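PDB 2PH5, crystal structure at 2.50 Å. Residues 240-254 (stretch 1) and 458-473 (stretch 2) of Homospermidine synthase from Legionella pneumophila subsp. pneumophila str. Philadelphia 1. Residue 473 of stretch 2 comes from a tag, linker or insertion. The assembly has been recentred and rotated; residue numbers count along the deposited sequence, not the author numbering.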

# COMPACT_ATOMS: atom_id res chain seq x y z
N GLU A 240 13.09 0.88 -15.98
CA GLU A 240 13.76 1.45 -17.15
C GLU A 240 14.04 2.93 -16.90
O GLU A 240 13.13 3.69 -16.55
CB GLU A 240 12.90 1.29 -18.40
CG GLU A 240 13.63 1.67 -19.69
CD GLU A 240 12.75 1.53 -20.92
OE1 GLU A 240 12.35 0.39 -21.25
OE2 GLU A 240 12.44 2.56 -21.55
N ILE A 241 15.28 3.35 -17.11
CA ILE A 241 15.67 4.74 -16.85
C ILE A 241 16.61 5.38 -17.88
O ILE A 241 17.60 4.78 -18.28
CB ILE A 241 16.37 4.82 -15.47
CG1 ILE A 241 15.56 4.06 -14.42
CG2 ILE A 241 16.54 6.27 -15.07
CD1 ILE A 241 16.31 3.83 -13.13
N GLY A 242 16.28 6.60 -18.29
CA GLY A 242 17.14 7.32 -19.22
C GLY A 242 18.28 7.86 -18.38
O GLY A 242 18.06 8.69 -17.50
N TRP A 243 19.50 7.40 -18.63
CA TRP A 243 20.64 7.85 -17.84
C TRP A 243 21.17 9.23 -18.22
O TRP A 243 21.66 9.42 -19.33
CB TRP A 243 21.77 6.84 -17.91
CG TRP A 243 22.60 6.79 -16.66
CD1 TRP A 243 23.96 6.78 -16.57
CD2 TRP A 243 22.11 6.69 -15.31
NE1 TRP A 243 24.35 6.68 -15.25
CE2 TRP A 243 23.23 6.62 -14.46
CE3 TRP A 243 20.83 6.65 -14.74
CZ2 TRP A 243 23.12 6.52 -13.07
CZ3 TRP A 243 20.71 6.55 -13.36
CH2 TRP A 243 21.86 6.49 -12.54
N GLY A 244 21.06 10.18 -17.30
CA GLY A 244 21.53 11.53 -17.58
C GLY A 244 23.04 11.65 -17.41
O GLY A 244 23.64 10.94 -16.60
N THR A 245 23.65 12.55 -18.18
CA THR A 245 25.09 12.75 -18.11
C THR A 245 25.58 13.34 -16.78
O THR A 245 26.77 13.28 -16.48
CB THR A 245 25.58 13.65 -19.26
OG1 THR A 245 24.65 14.73 -19.45
CG2 THR A 245 25.68 12.85 -20.55
N HIS A 246 24.68 13.89 -15.97
CA HIS A 246 25.10 14.46 -14.69
C HIS A 246 25.25 13.39 -13.62
O HIS A 246 26.00 13.59 -12.66
CB HIS A 246 24.09 15.49 -14.18
CG HIS A 246 22.91 14.89 -13.49
ND1 HIS A 246 21.93 14.19 -14.15
CD2 HIS A 246 22.58 14.83 -12.17
CE1 HIS A 246 21.05 13.73 -13.28
NE2 HIS A 246 21.43 14.10 -12.07
N GLU A 247 24.52 12.28 -13.76
CA GLU A 247 24.57 11.19 -12.79
C GLU A 247 25.99 10.81 -12.44
O GLU A 247 26.80 10.51 -13.31
CB GLU A 247 23.85 9.94 -13.33
CG GLU A 247 22.38 10.14 -13.67
CD GLU A 247 21.50 10.41 -12.45
OE1 GLU A 247 20.28 10.58 -12.64
OE2 GLU A 247 22.02 10.47 -11.32
N ALA A 248 26.28 10.82 -11.15
CA ALA A 248 27.61 10.50 -10.66
C ALA A 248 27.65 9.22 -9.82
O ALA A 248 28.68 8.87 -9.26
CB ALA A 248 28.14 11.68 -9.84
N HIS A 249 26.52 8.53 -9.75
CA HIS A 249 26.41 7.29 -8.97
C HIS A 249 25.85 6.15 -9.82
O HIS A 249 25.00 6.37 -10.68
CB HIS A 249 25.50 7.53 -7.77
CG HIS A 249 26.03 8.55 -6.81
ND1 HIS A 249 26.88 8.22 -5.77
CD2 HIS A 249 25.85 9.89 -6.74
CE1 HIS A 249 27.20 9.31 -5.11
NE2 HIS A 249 26.59 10.34 -5.67
N TRP A 250 26.31 4.93 -9.60
CA TRP A 250 25.81 3.81 -10.39
C TRP A 250 25.05 2.83 -9.48
O TRP A 250 25.62 2.23 -8.58
CB TRP A 250 26.97 3.11 -11.10
CG TRP A 250 26.56 1.97 -11.96
CD1 TRP A 250 26.60 0.64 -11.62
CD2 TRP A 250 25.98 2.03 -13.26
NE1 TRP A 250 26.08 -0.12 -12.64
CE2 TRP A 250 25.69 0.71 -13.66
CE3 TRP A 250 25.68 3.09 -14.14
CZ2 TRP A 250 25.11 0.40 -14.90
CZ3 TRP A 250 25.10 2.79 -15.37
CH2 TRP A 250 24.82 1.45 -15.74
N PRO A 251 23.73 2.67 -9.72
CA PRO A 251 22.91 1.76 -8.90
C PRO A 251 23.52 0.37 -8.78
O PRO A 251 23.97 -0.20 -9.78
CB PRO A 251 21.57 1.75 -9.64
CG PRO A 251 21.54 3.06 -10.35
CD PRO A 251 22.95 3.18 -10.86
N HIS A 252 23.54 -0.18 -7.57
CA HIS A 252 24.12 -1.50 -7.35
C HIS A 252 23.47 -2.59 -8.21
O HIS A 252 24.16 -3.48 -8.71
CB HIS A 252 23.98 -1.90 -5.87
CG HIS A 252 22.57 -1.89 -5.37
ND1 HIS A 252 21.84 -0.73 -5.20
CD2 HIS A 252 21.73 -2.91 -5.06
CE1 HIS A 252 20.62 -1.03 -4.80
NE2 HIS A 252 20.52 -2.35 -4.71
N ASP A 253 22.16 -2.50 -8.37
CA ASP A 253 21.40 -3.48 -9.15
C ASP A 253 21.06 -3.02 -10.57
O ASP A 253 20.05 -3.43 -11.15
CB ASP A 253 20.11 -3.85 -8.40
CG ASP A 253 19.39 -2.64 -7.82
OD1 ASP A 253 19.73 -1.50 -8.19
OD2 ASP A 253 18.48 -2.83 -6.98
N ALA A 254 21.93 -2.19 -11.14
CA ALA A 254 21.72 -1.67 -12.48
C ALA A 254 22.56 -2.38 -13.53
O ALA A 254 23.59 -3.00 -13.23
CB ALA A 254 22.02 -0.18 -12.51
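Stretch 2, residues 458-473: VDLSDPWQFFNIRVNL

Where the two backbones come closest they run in the same direction: CA of E247 lies 5.7 Å from CA of Q465, and CA of H249 lies 6.1 Å from CA of F467. Outside this register the contacts do not follow sequence order, for F466 is touched by residues from I241 to P251, and H249 reaches back to D459. Stretch 2 enters through two type I turns, D459 to D462 and D462 to Q465, continues as a short helix from F466 to I469 with Q465 as its N-cap residue, and leaves helical geometry at R470. Together the two segments bury 686 Å².

Stretch 1 begins as a strand, E240 to G242. The CA-to-CB bond of I241 points toward stretch 2, and its CD1 lies 3.5 Å from CZ of F466. W243 adds to the same apolar site: its CB points sideways, but the indole reaches the phenyl ring, where CZ3 of W243 lies 4.0 Å from CD1 of F466. The six-membered ring of W243 presents its edge to the face of F466 in an offset arrangement, with ring centroids 5.8 Å apart and planes at 80°.

A type I turn from G244 to E247 then brings two polar side chains to the start of the helix. NE2 of H246 donates a hydrogen bond to the carbonyl O of W464 at 2.7 Å. E247 accepts a hydrogen bond at OE2 from the backbone N of F466, at 2.9 Å, thereby satisfying an amide at the first turn of the helix, where no preceding helical carbonyl is available. A water bridges the same region, donating to OE1 of E247 at 2.8 Å and to O of W464 at 3.1 Å.

H249 combines a hydrogen bond with ring packing. NE2 of H249 donates a hydrogen bond to OD1 of D459 at 2.7 Å, and the imidazole forms an offset stack with F467, with ring centroids 4.2 Å apart and planes only 15° from parallel. CB of F467 also lies over the imidazole face, 3.8 Å from the ring centroid of H249. W250 points away and makes no contact, whereas P251 returns to F466, with CG of P251 4.0 Å from CD1 of F466 at the edge of the phenyl ring.

The type I turn from P251 to A254 carries D253 to R470. Their salt bridge is bidentate: NH2 of R470 donates to OD1 of D253 and NH1 of R470 to OD2 of D253, each at 2.8 Å. The arginine is extended, t at chi1, chi2 and chi3, and H252 packs nearby, with CE1 of H252 3.6 Å from NH2 of R470.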

# COMPACT_ATOMS: atom_id res chain seq x y z
N VAL A 458 23.02 10.11 1.41
CA VAL A 458 22.66 11.06 0.38
C VAL A 458 23.87 11.81 -0.13
O VAL A 458 24.93 11.81 0.48
CB VAL A 458 21.64 12.09 0.92
CG1 VAL A 458 20.35 11.38 1.30
CG2 VAL A 458 22.23 12.81 2.11
N ASP A 459 23.70 12.47 -1.27
CA ASP A 459 24.77 13.24 -1.89
C ASP A 459 24.36 14.72 -1.83
O ASP A 459 23.64 15.22 -2.70
CB ASP A 459 24.95 12.77 -3.34
CG ASP A 459 26.12 13.43 -4.04
OD1 ASP A 459 26.43 13.03 -5.19
OD2 ASP A 459 26.73 14.36 -3.46
N LEU A 460 24.80 15.40 -0.77
CA LEU A 460 24.49 16.81 -0.55
C LEU A 460 25.01 17.71 -1.67
O LEU A 460 24.52 18.82 -1.85
CB LEU A 460 25.09 17.27 0.78
CG LEU A 460 24.55 16.53 2.00
CD1 LEU A 460 25.32 16.94 3.26
CD2 LEU A 460 23.07 16.83 2.15
N SER A 461 25.99 17.20 -2.41
CA SER A 461 26.60 17.93 -3.51
C SER A 461 25.62 18.28 -4.62
O SER A 461 25.62 19.39 -5.15
CB SER A 461 27.74 17.09 -4.09
OG SER A 461 27.96 17.41 -5.45
N ASP A 462 24.77 17.33 -4.97
CA ASP A 462 23.80 17.55 -6.04
C ASP A 462 22.54 16.77 -5.73
O ASP A 462 22.48 15.55 -5.91
CB ASP A 462 24.40 17.09 -7.36
CG ASP A 462 23.43 17.22 -8.50
OD1 ASP A 462 23.73 16.71 -9.60
OD2 ASP A 462 22.36 17.85 -8.30
N PRO A 463 21.50 17.47 -5.27
CA PRO A 463 20.21 16.87 -4.91
C PRO A 463 19.55 16.16 -6.07
O PRO A 463 18.78 15.22 -5.89
CB PRO A 463 19.41 18.06 -4.41
CG PRO A 463 19.92 19.18 -5.25
CD PRO A 463 21.41 18.94 -5.27
N TRP A 464 19.87 16.58 -7.28
CA TRP A 464 19.26 15.96 -8.44
C TRP A 464 19.91 14.66 -8.89
O TRP A 464 19.70 14.22 -10.01
CB TRP A 464 19.24 16.97 -9.58
CG TRP A 464 18.59 18.22 -9.15
CD1 TRP A 464 19.09 19.48 -9.28
CD2 TRP A 464 17.30 18.36 -8.55
NE1 TRP A 464 18.19 20.40 -8.81
CE2 TRP A 464 17.08 19.74 -8.35
CE3 TRP A 464 16.30 17.46 -8.16
CZ2 TRP A 464 15.90 20.25 -7.78
CZ3 TRP A 464 15.13 17.95 -7.59
CH2 TRP A 464 14.94 19.34 -7.41
N GLN A 465 20.70 14.05 -8.01
CA GLN A 465 21.35 12.79 -8.33
C GLN A 465 20.40 11.63 -8.07
O GLN A 465 19.74 11.59 -7.03
CB GLN A 465 22.60 12.59 -7.47
CG GLN A 465 23.78 13.46 -7.87
CD GLN A 465 24.50 12.94 -9.08
OE1 GLN A 465 24.89 13.70 -9.96
NE2 GLN A 465 24.70 11.63 -9.14
N PHE A 466 20.33 10.68 -9.00
CA PHE A 466 19.45 9.54 -8.84
C PHE A 466 19.71 8.86 -7.48
O PHE A 466 18.80 8.30 -6.86
CB PHE A 466 19.64 8.54 -9.98
CG PHE A 466 18.62 7.44 -10.00
CD1 PHE A 466 19.00 6.11 -9.82
CD2 PHE A 466 17.26 7.73 -10.19
CE1 PHE A 466 18.06 5.09 -9.82
CE2 PHE A 466 16.31 6.71 -10.19
CZ PHE A 466 16.70 5.39 -10.00
N PHE A 467 20.95 8.95 -7.02
CA PHE A 467 21.35 8.38 -5.74
C PHE A 467 20.45 8.92 -4.61
O PHE A 467 20.18 8.20 -3.64
CB PHE A 467 22.82 8.74 -5.49
CG PHE A 467 23.45 8.00 -4.34
CD1 PHE A 467 23.74 6.64 -4.43
CD2 PHE A 467 23.78 8.68 -3.18
CE1 PHE A 467 24.36 5.98 -3.38
CE2 PHE A 467 24.40 8.02 -2.12
CZ PHE A 467 24.70 6.66 -2.22
N ASN A 468 20.00 10.17 -4.73
CA ASN A 468 19.13 10.77 -3.70
C ASN A 468 17.64 10.54 -3.96
O ASN A 468 16.85 10.49 -3.02
CB ASN A 468 19.35 12.29 -3.61
CG ASN A 468 20.77 12.67 -3.24
OD1 ASN A 468 21.33 12.18 -2.26
ND2 ASN A 468 21.36 13.56 -4.03
N ILE A 469 17.27 10.42 -5.22
CA ILE A 469 15.87 10.23 -5.58
C ILE A 469 15.35 8.82 -5.32
O ILE A 469 14.27 8.65 -4.76
CB ILE A 469 15.65 10.65 -7.05
CG1 ILE A 469 15.91 12.16 -7.18
CG2 ILE A 469 14.22 10.30 -7.49
CD1 ILE A 469 16.15 12.65 -8.59
N ARG A 470 16.13 7.81 -5.69
CA ARG A 470 15.69 6.45 -5.44
C ARG A 470 15.64 6.14 -3.95
O ARG A 470 16.63 6.30 -3.24
CB ARG A 470 16.60 5.43 -6.11
CG ARG A 470 16.08 4.03 -5.93
CD ARG A 470 17.13 3.03 -6.21
NE ARG A 470 16.65 1.67 -6.05
CZ ARG A 470 17.32 0.61 -6.49
NH1 ARG A 470 16.83 -0.61 -6.32
NH2 ARG A 470 18.47 0.79 -7.12
N VAL A 471 14.48 5.69 -3.49
CA VAL A 471 14.28 5.35 -2.09
C VAL A 471 14.96 4.02 -1.79
O VAL A 471 14.38 2.96 -1.98
CB VAL A 471 12.78 5.25 -1.78
CG1 VAL A 471 12.55 4.86 -0.33
CG2 VAL A 471 12.11 6.58 -2.08
N ASN A 472 16.20 4.09 -1.32
CA ASN A 472 16.96 2.89 -1.00
C ASN A 472 16.63 2.39 0.40
O ASN A 472 16.79 3.10 1.39
CB ASN A 472 18.47 3.14 -1.11
CG ASN A 472 18.99 3.02 -2.54
OD1 ASN A 472 18.64 3.81 -3.41
ND2 ASN A 472 19.84 2.02 -2.77
N LEU A 473 16.17 1.15 0.47
CA LEU A 473 15.82 0.52 1.73
C LEU A 473 17.08 0.41 2.58
O LEU A 473 17.02 0.45 3.81
CB LEU A 473 15.27 -0.88 1.45
CG LEU A 473 14.44 -1.02 0.18
CD1 LEU A 473 14.20 -2.48 -0.09
CD2 LEU A 473 13.12 -0.25 0.31
O HOH W 1 18.20 11.68 -11.09